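PDB 1NI3: YchF GTP-binding protein from Schizosaccharomyces pombe, which hydrolyses ATP and, less efficiently, GTP, and negatively regulates the G2/M transition of the cell cycle. Local coordinates for residues V103-A108 against V148-I153. Sequence-based numbering, arbitrary orientation.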
ATOM      1  N   VAL A 103      25.843   5.151  -1.541  1.00 75.48           N
ATOM      2  CA  VAL A 103      25.223   6.008  -2.542  1.00 70.48           C
ATOM      3  C   VAL A 103      23.703   5.904  -2.556  1.00 67.16           C
ATOM      4  O   VAL A 103      23.015   6.829  -2.987  1.00 66.78           O
ATOM      5  CB  VAL A 103      25.738   5.655  -3.950  1.00 71.94           C
ATOM      6  CG1 VAL A 103      27.212   6.001  -4.080  1.00 70.10           C
ATOM      7  CG2 VAL A 103      25.512   4.174  -4.216  1.00 73.15           C
ATOM      8  N   GLY A 104      23.187   4.778  -2.078  1.00 63.14           N
ATOM      9  CA  GLY A 104      21.754   4.571  -2.059  1.00 58.81           C
ATOM     10  C   GLY A 104      21.053   4.886  -0.751  1.00 56.38           C
ATOM     11  O   GLY A 104      21.276   5.926  -0.134  1.00 54.46           O
ATOM     12  N   LEU A 105      20.201   3.959  -0.328  1.00 54.66           N
ATOM     13  CA  LEU A 105      19.413   4.101   0.889  1.00 54.64           C
ATOM     14  C   LEU A 105      20.149   3.643   2.138  1.00 55.08           C
ATOM     15  O   LEU A 105      19.982   4.214   3.218  1.00 53.38           O
ATOM     16  CB  LEU A 105      18.118   3.301   0.746  1.00 55.51           C
ATOM     17  CG  LEU A 105      17.193   3.685  -0.415  1.00 55.26           C
ATOM     18  CD1 LEU A 105      16.243   2.535  -0.703  1.00 52.67           C
ATOM     19  CD2 LEU A 105      16.428   4.967  -0.089  1.00 52.90           C
ATOM     20  N   GLY A 106      20.949   2.595   1.997  1.00 54.49           N
ATOM     21  CA  GLY A 106      21.681   2.092   3.142  1.00 56.25           C
ATOM     22  C   GLY A 106      21.048   0.838   3.698  1.00 57.34           C
ATOM     23  O   GLY A 106      19.903   0.520   3.400  1.00 60.10           O
ATOM     24  N   ASN A 107      21.804   0.134   4.529  1.00 58.92           N
ATOM     25  CA  ASN A 107      21.345  -1.101   5.139  1.00 59.06           C
ATOM     26  C   ASN A 107      20.371  -0.859   6.272  1.00 56.90           C
ATOM     27  O   ASN A 107      19.485  -1.667   6.514  1.00 58.52           O
ATOM     28  CB  ASN A 107      22.545  -1.889   5.652  1.00 64.42           C
ATOM     29  CG  ASN A 107      22.598  -3.285   5.091  1.00 68.76           C
ATOM     30  OD1 ASN A 107      21.754  -4.120   5.410  1.00 73.56           O
ATOM     31  ND2 ASN A 107      23.594  -3.553   4.252  1.00 68.26           N
ATOM     32  N   ALA A 108      20.541   0.247   6.979  1.00 55.70           N
ATOM     33  CA  ALA A 108      19.646   0.546   8.089  1.00 54.56           C
ATOM     34  C   ALA A 108      18.265   0.909   7.553  1.00 53.85           C
ATOM     35  O   ALA A 108      17.252   0.325   7.952  1.00 51.62           O
ATOM     36  CB  ALA A 108      20.200   1.692   8.923  1.00 54.20           C
ATOM     37  N   VAL A 148      16.600   0.848  -7.268  1.00 48.70           N
ATOM     38  CA  VAL A 148      16.307  -0.470  -7.812  1.00 47.96           C
ATOM     39  C   VAL A 148      17.505  -1.394  -7.624  1.00 48.31           C
ATOM     40  O   VAL A 148      17.408  -2.433  -6.969  1.00 47.29           O
ATOM     41  CB  VAL A 148      16.019  -0.409  -9.308  1.00 48.92           C
ATOM     42  CG1 VAL A 148      15.383  -1.705  -9.745  1.00 49.72           C
ATOM     43  CG2 VAL A 148      15.140   0.778  -9.622  1.00 51.60           C
ATOM     44  N   ASP A 149      18.633  -1.006  -8.214  1.00 48.79           N
ATOM     45  CA  ASP A 149      19.858  -1.798  -8.148  1.00 48.06           C
ATOM     46  C   ASP A 149      20.224  -2.137  -6.717  1.00 44.74           C
ATOM     47  O   ASP A 149      20.672  -3.253  -6.431  1.00 44.53           O
ATOM     48  CB  ASP A 149      20.997  -1.050  -8.829  1.00 52.16           C
ATOM     49  CG  ASP A 149      20.695  -0.760 -10.271  1.00 57.72           C
ATOM     50  OD1 ASP A 149      20.368  -1.721 -11.010  1.00 60.19           O
ATOM     51  OD2 ASP A 149      20.774   0.422 -10.667  1.00 61.39           O
ATOM     52  N   GLU A 150      20.038  -1.184  -5.813  1.00 39.31           N
ATOM     53  CA  GLU A 150      20.336  -1.454  -4.417  1.00 38.29           C
ATOM     54  C   GLU A 150      19.396  -2.569  -3.971  1.00 38.24           C
ATOM     55  O   GLU A 150      19.844  -3.566  -3.405  1.00 40.36           O
ATOM     56  CB  GLU A 150      20.144  -0.191  -3.560  1.00 36.68           C
ATOM     57  CG  GLU A 150      20.107  -0.458  -2.058  1.00 38.74           C
ATOM     58  CD  GLU A 150      20.308   0.801  -1.223  1.00 42.74           C
ATOM     59  OE1 GLU A 150      19.914   1.891  -1.690  1.00 42.06           O
ATOM     60  OE2 GLU A 150      20.853   0.709  -0.098  1.00 43.55           O
ATOM     61  N   LEU A 151      18.103  -2.429  -4.254  1.00 35.82           N
ATOM     62  CA  LEU A 151      17.167  -3.462  -3.833  1.00 37.06           C
ATOM     63  C   LEU A 151      17.531  -4.819  -4.431  1.00 39.16           C
ATOM     64  O   LEU A 151      17.596  -5.828  -3.723  1.00 37.88           O
ATOM     65  CB  LEU A 151      15.723  -3.086  -4.196  1.00 35.55           C
ATOM     66  CG  LEU A 151      15.218  -1.790  -3.556  1.00 33.96           C
ATOM     67  CD1 LEU A 151      13.728  -1.680  -3.764  1.00 29.39           C
ATOM     68  CD2 LEU A 151      15.550  -1.760  -2.068  1.00 34.31           C
ATOM     69  N   LEU A 152      17.788  -4.842  -5.732  1.00 41.19           N
ATOM     70  CA  LEU A 152      18.153  -6.085  -6.400  1.00 43.51           C
ATOM     71  C   LEU A 152      19.364  -6.737  -5.742  1.00 46.10           C
ATOM     72  O   LEU A 152      19.354  -7.946  -5.481  1.00 48.16           O
ATOM     73  CB  LEU A 152      18.462  -5.817  -7.860  1.00 41.20           C
ATOM     74  CG  LEU A 152      17.190  -5.454  -8.599  1.00 39.22           C
ATOM     75  CD1 LEU A 152      17.532  -4.985  -9.992  1.00 40.51           C
ATOM     76  CD2 LEU A 152      16.257  -6.665  -8.623  1.00 36.66           C
ATOM     77  N   ILE A 153      20.404  -5.955  -5.465  1.00 45.01           N
ATOM     78  CA  ILE A 153      21.572  -6.535  -4.835  1.00 46.07           C
ATOM     79  C   ILE A 153      21.197  -7.223  -3.537  1.00 45.26           C
ATOM     80  O   ILE A 153      21.518  -8.403  -3.340  1.00 43.93           O
ATOM     81  CB  ILE A 153      22.637  -5.481  -4.579  1.00 49.61           C
ATOM     82  CG1 ILE A 153      23.077  -4.872  -5.906  1.00 52.68           C
ATOM     83  CG2 ILE A 153      23.858  -6.123  -3.928  1.00 47.64           C
ATOM     84  CD1 ILE A 153      23.681  -5.908  -6.848  1.00 56.05           C
TER
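The carboxylate of E150 takes up two successive backbone amides, those of L105 and G106, just ahead of helix 107-113. OE1 accepts from L105 N at 2.5 Å, a length so short that its exact value is doubtful at this resolution. OE2 receives G106 N at 2.8 Å, through the syn lone pair on the side of its sister oxygen. Glutamate suits the task because its side chain is long enough to bridge from helix 140-168 to the loop: CG stands anti to the backbone N (chi1 166°) and the chain runs on extended, carrying the carboxylate to the amides. G104 CA lies against E150 OE1; a CB here would probably meet that oxygen, so glycine suits the position. G106, the N-cap residue, has a positive phi of 103° in a conformation that would jam a CB against the preceding carbonyl. L105 lays its CB and CG beside OE1, and the buried L105 side chain also touches L110 of helix 107-113, as does that of E150. A glutamine in place of E150 would probably leave one of the two amides facing an NH2 donor instead of an acceptor. The contact thus ties the loop leading into helix 107-113 of the OBG-type G domain, where the L105 side chain lies about 6 Å from that of K33, a predicted ATP-binding residue, without touching it, to a long helix by a single anion, whose charge is probably stabilised by the paired N-H groups.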